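Local coordinates for protein (alpha-amylase/trypsin inhibitor rati) (PDB 1B1U) that inhibits both trypsin and alpha-amylase, and may protect ragi seeds against hydrolytic enzymes of their own or of outside origin, at residues L78-D81 with P86-V89; R91-K96 with E100-L105. All blocks are in the same frame, centred on the assembly; numbering follows the deposited sequence.

Interaction 1: L78-D81 with P86-V89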
loop_
_atom_site.group_PDB
_atom_site.type_symbol
_atom_site.label_atom_id
_atom_site.label_comp_id
_atom_site.label_asym_id
_atom_site.label_seq_id
_atom_site.Cartn_x
_atom_site.Cartn_y
_atom_site.Cartn_z
ATOM N N LEU A 78 3.690 -3.060 -7.206
ATOM C CA LEU A 78 3.315 -1.979 -8.099
ATOM C C LEU A 78 4.335 -0.845 -7.951
ATOM O O LEU A 78 4.436 0.025 -8.819
ATOM C CB LEU A 78 1.910 -1.480 -7.742
ATOM C CG LEU A 78 0.652 -2.141 -8.325
ATOM C CD1 LEU A 78 0.978 -3.526 -8.877
ATOM C CD2 LEU A 78 -0.428 -2.221 -7.232
ATOM N N LEU A 79 5.079 -0.866 -6.845
ATOM C CA LEU A 79 6.087 0.154 -6.548
ATOM C C LEU A 79 7.372 -0.074 -7.344
ATOM O O LEU A 79 8.434 -0.365 -6.785
ATOM C CB LEU A 79 6.387 0.185 -5.033
ATOM C CG LEU A 79 5.219 0.545 -4.078
ATOM C CD1 LEU A 79 5.748 1.151 -2.787
ATOM C CD2 LEU A 79 4.252 1.520 -4.736
ATOM N N GLN A 80 7.241 0.069 -8.660
ATOM C CA GLN A 80 8.325 -0.102 -9.622
ATOM C C GLN A 80 8.905 1.259 -10.073
ATOM O O GLN A 80 8.180 2.248 -10.227
ATOM C CB GLN A 80 7.806 -0.880 -10.848
ATOM C CG GLN A 80 7.147 -2.236 -10.523
ATOM C CD GLN A 80 6.111 -2.688 -11.566
ATOM O OE1 GLN A 80 6.004 -2.120 -12.652
ATOM N NE2 GLN A 80 5.347 -3.720 -11.224
ATOM N N ASP A 81 10.214 1.290 -10.293
ATOM C CA ASP A 81 10.914 2.499 -10.713
ATOM C C ASP A 81 10.144 3.343 -11.712
ATOM O O ASP A 81 9.332 2.834 -12.482
ATOM C CB ASP A 81 12.265 2.138 -11.343
ATOM C CG ASP A 81 13.237 1.564 -10.344
ATOM O OD1 ASP A 81 13.680 2.311 -9.447
ATOM O OD2 ASP A 81 13.559 0.363 -10.456
ATOM N N PRO A 86 12.777 6.211 -8.063
ATOM C CA PRO A 86 13.208 4.833 -7.841
ATOM C C PRO A 86 12.260 4.128 -6.897
ATOM O O PRO A 86 11.666 4.761 -6.040
ATOM C CB PRO A 86 14.599 4.977 -7.221
ATOM C CG PRO A 86 14.724 6.411 -6.832
ATOM C CD PRO A 86 13.861 7.166 -7.787
ATOM N N ARG A 87 12.135 2.813 -7.047
ATOM C CA ARG A 87 11.252 2.035 -6.192
ATOM C C ARG A 87 11.725 1.986 -4.743
ATOM O O ARG A 87 10.945 1.647 -3.859
ATOM C CB ARG A 87 11.098 0.606 -6.737
ATOM C CG ARG A 87 12.399 -0.158 -6.926
ATOM C CD ARG A 87 12.199 -1.370 -7.842
ATOM N NE ARG A 87 11.617 -1.029 -9.145
ATOM C CZ ARG A 87 11.778 -1.755 -10.249
ATOM N NH1 ARG A 87 12.503 -2.862 -10.217
ATOM N NH2 ARG A 87 11.199 -1.395 -11.380
ATOM N N GLN A 88 12.988 2.322 -4.491
ATOM C CA GLN A 88 13.517 2.300 -3.123
ATOM C C GLN A 88 13.112 3.545 -2.337
ATOM O O GLN A 88 13.254 3.601 -1.116
ATOM C CB GLN A 88 15.043 2.162 -3.125
ATOM C CG GLN A 88 15.669 1.996 -1.723
ATOM C CD GLN A 88 14.680 1.527 -0.643
ATOM O OE1 GLN A 88 14.039 0.486 -0.781
ATOM N NE2 GLN A 88 14.561 2.299 0.436
ATOM N N VAL A 89 12.623 4.553 -3.046
ATOM C CA VAL A 89 12.153 5.765 -2.401
ATOM C C VAL A 89 10.703 5.424 -2.044
ATOM O O VAL A 89 10.273 5.631 -0.908
ATOM C CB VAL A 89 12.243 6.976 -3.368
ATOM C CG1 VAL A 89 11.837 8.264 -2.667
ATOM C CG2 VAL A 89 13.674 7.120 -3.854
#
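Asp81 and Pro86 bring the two backbones closest, their CA atoms 4.4 Å apart, where the chain comes back from a short loop to start a helix. The Asp81 carboxylate sits over this start: the backbone N of Arg87 gives a hydrogen bond to Asp81 OD1 at 2.9 Å, fairly straight at 153°, but it arrives from well above the carboxylate plane. Asp81 OD1 also sits 3.0 Å from Pro86 CA. Pro86, at the N-cap, has no side-chain acceptor to offer, and Asp81 from the preceding loop takes the NH of Arg87. In this prolamin-type fold the loop is also tied down by the disulfide of Cys85, next to Pro86, with Cys29 of helix 19-29. The Arg87 side chain turns back over residues 80 and 81, its CG lying between the backbone N and the carbonyl carbon (chi1 56°), and the chain bends at chi3 (55°), which brings the guanidinium against Asp81. Asp81 OD2 lies over one guanidinium face, paired by charge alone, and its exact place is less sure. Gln80 CB touches Arg87 NH2 at 3.5 Å, while Gln80 NE2 is bonded to Arg77 O. Replacing Arg87 with an alanine would probably leave the Asp81 carboxylate without this positive mate and strip the cover from Gln80. Leu79, centre of an inverse gamma turn, packs inward on Leu63 and Met64 of helix 53-64.

Interaction 2: R91-K96 with E100-L105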
loop_
_atom_site.group_PDB
_atom_site.type_symbol
_atom_site.label_atom_id
_atom_site.label_comp_id
_atom_site.label_asym_id
_atom_site.label_seq_id
_atom_site.Cartn_x
_atom_site.Cartn_y
_atom_site.Cartn_z
ATOM N N ARG A 91 9.361 2.389 -1.770
ATOM C CA ARG A 91 9.385 1.344 -0.765
ATOM C C ARG A 91 9.599 1.959 0.604
ATOM O O ARG A 91 8.990 1.539 1.585
ATOM C CB ARG A 91 10.510 0.358 -1.065
ATOM C CG ARG A 91 10.041 -0.904 -1.742
ATOM C CD ARG A 91 11.200 -1.643 -2.394
ATOM N NE ARG A 91 10.746 -2.787 -3.177
ATOM C CZ ARG A 91 10.047 -2.699 -4.310
ATOM N NH1 ARG A 91 9.711 -1.513 -4.813
ATOM N NH2 ARG A 91 9.683 -3.800 -4.946
ATOM N N ALA A 92 10.477 2.952 0.677
ATOM C CA ALA A 92 10.759 3.626 1.947
ATOM C C ALA A 92 9.522 4.347 2.510
ATOM O O ALA A 92 9.313 4.369 3.714
ATOM C CB ALA A 92 11.915 4.616 1.773
ATOM N N PHE A 93 8.701 4.942 1.651
ATOM C CA PHE A 93 7.520 5.625 2.155
ATOM C C PHE A 93 6.341 4.682 2.437
ATOM O O PHE A 93 5.798 4.691 3.537
ATOM C CB PHE A 93 7.072 6.733 1.195
ATOM C CG PHE A 93 5.731 7.317 1.542
ATOM C CD1 PHE A 93 5.545 7.982 2.745
ATOM C CD2 PHE A 93 4.630 7.116 0.715
ATOM C CE1 PHE A 93 4.285 8.427 3.133
ATOM C CE2 PHE A 93 3.358 7.562 1.094
ATOM C CZ PHE A 93 3.192 8.218 2.315
ATOM N N ALA A 94 5.954 3.878 1.446
ATOM C CA ALA A 94 4.826 2.938 1.547
ATOM C C ALA A 94 4.353 2.512 2.932
ATOM O O ALA A 94 3.187 2.716 3.276
ATOM C CB ALA A 94 5.109 1.698 0.715
ATOM N N PRO A 95 5.230 1.885 3.742
ATOM C CA PRO A 95 4.776 1.475 5.084
ATOM C C PRO A 95 4.344 2.635 6.007
ATOM O O PRO A 95 4.084 2.435 7.194
ATOM C CB PRO A 95 5.969 0.710 5.675
ATOM C CG PRO A 95 6.947 0.535 4.563
ATOM C CD PRO A 95 6.637 1.526 3.488
ATOM N N LYS A 96 4.279 3.846 5.468
ATOM C CA LYS A 96 3.895 4.988 6.281
ATOM C C LYS A 96 2.453 5.356 5.961
ATOM O O LYS A 96 1.868 6.223 6.604
ATOM C CB LYS A 96 4.821 6.189 6.010
ATOM C CG LYS A 96 6.319 5.931 6.200
ATOM C CD LYS A 96 6.681 5.720 7.656
ATOM C CE LYS A 96 7.924 4.831 7.804
ATOM N NZ LYS A 96 8.022 4.142 9.134
ATOM N N GLU A 100 -0.553 8.307 11.281
ATOM C CA GLU A 100 -1.477 9.395 11.585
ATOM C C GLU A 100 -1.382 10.530 10.568
ATOM O O GLU A 100 -2.392 10.958 10.013
ATOM C CB GLU A 100 -1.218 9.910 13.013
ATOM C CG GLU A 100 -1.164 11.429 13.171
ATOM C CD GLU A 100 -2.540 12.077 13.227
ATOM O OE1 GLU A 100 -3.151 12.085 14.322
ATOM O OE2 GLU A 100 -3.007 12.585 12.178
ATOM N N VAL A 101 -0.167 11.006 10.317
ATOM C CA VAL A 101 0.036 12.086 9.362
ATOM C C VAL A 101 -0.550 11.654 8.039
ATOM O O VAL A 101 -1.044 12.473 7.263
ATOM C CB VAL A 101 1.527 12.394 9.157
ATOM C CG1 VAL A 101 2.369 11.200 9.580
ATOM C CG2 VAL A 101 1.788 12.745 7.711
ATOM N N GLU A 102 -0.478 10.356 7.779
ATOM C CA GLU A 102 -1.015 9.831 6.546
ATOM C C GLU A 102 -2.429 9.308 6.795
ATOM O O GLU A 102 -3.256 10.054 7.323
ATOM C CB GLU A 102 -0.081 8.759 5.981
ATOM C CG GLU A 102 1.280 9.316 5.550
ATOM C CD GLU A 102 1.200 10.253 4.344
ATOM O OE1 GLU A 102 0.296 10.073 3.499
ATOM O OE2 GLU A 102 2.046 11.172 4.236
ATOM N N CYS A 103 -2.725 8.055 6.453
ATOM C CA CYS A 103 -4.093 7.566 6.636
ATOM C C CYS A 103 -4.523 7.361 8.079
ATOM O O CYS A 103 -5.713 7.241 8.355
ATOM C CB CYS A 103 -4.325 6.276 5.849
ATOM S SG CYS A 103 -3.710 6.322 4.142
ATOM N N ASN A 104 -3.564 7.326 8.999
ATOM C CA ASN A 104 -3.886 7.137 10.408
ATOM C C ASN A 104 -4.893 6.004 10.566
ATOM O O ASN A 104 -6.083 6.251 10.784
ATOM C CB ASN A 104 -4.476 8.428 10.976
ATOM C CG ASN A 104 -4.965 8.269 12.396
ATOM O OD1 ASN A 104 -4.186 7.988 13.307
ATOM N ND2 ASN A 104 -6.265 8.445 12.592
ATOM N N LEU A 105 -4.412 4.765 10.445
ATOM C CA LEU A 105 -5.261 3.574 10.552
ATOM C C LEU A 105 -4.589 2.497 11.399
ATOM O O LEU A 105 -3.425 2.162 11.167
ATOM C CB LEU A 105 -5.558 3.001 9.153
ATOM C CG LEU A 105 -6.482 3.768 8.188
ATOM C CD1 LEU A 105 -6.144 3.416 6.744
ATOM C CD2 LEU A 105 -7.935 3.423 8.478
#
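Phe93 and Glu102 approach from opposite directions, the edge of the Phe93 ring meeting the Glu102 carboxylate. Phe93 CZ comes within 3.5 Å of Glu102 CD, which lies at the ring edge near the ring plane. The carboxylate stands nearly upright to the ring, the two planes 78° apart, and both oxygens lie to the same side of the ring plane, Glu102 OE1 3.6 Å and OE2 3.7 Å from Phe93 CZ. The slightly positive C-H edge therefore looks at the acid, which is probably a mildly favourable electrostatic fit. Phe93 reaches this spot with CG anti to the backbone N (chi1 170°), and Glu102 bends at chi2 (-67°) to bring its carboxylate round. The rest of the Glu102 chain rests on the backbone of Lys96, where Glu102 CG is 3.3 Å from Lys96 O; that carbonyl oxygen takes its hydrogen bond from Thr99 OG1.

One shell further out, polar partners fix the acid. Glu102 OE1 forms a salt bridge with Lys41 and a hydrogen bond with Tyr23 OH, while OE2 forms a salt bridge with Arg27. The two positive charges would probably favour the ionised carboxylate. Phe93 is buried, its side chain also touching Val24, Arg27 and Thr28 of helix 19-29. The loop carrying Glu102 is held by backbone hydrogen bonds between Cys103 and Leu97 and between Leu105 and Val98, and by the disulfide from Cys103 to Cys45 of helix 37-50. A loop leaving the last helix and bound back to the helical core by a disulfide is characteristic of the cereal trypsin/alpha-amylase inhibitor family, within the prolamin clan.

How the interactions relate
Interaction 1 closes before interaction 2 opens, and the two share helix 87-93: the first gathers the loop that follows strand 74-75 against the helix start, the second joins its far end to the loop beyond. Their centres are about 15 Å apart, yet they touch directly. Leu79 O of interaction 1 accepts a probable hydrogen bond from Arg91 NH1 of interaction 2, 2.6 Å away, and Leu79 CD1 packs on Ala94 CB at 3.6 Å. Between them the two contacts tie the start and the end of helix 87-93 to irregular chain, with disulfides nearby linking these regions to helices 19-29 and 37-50 in a small protein with little sheet.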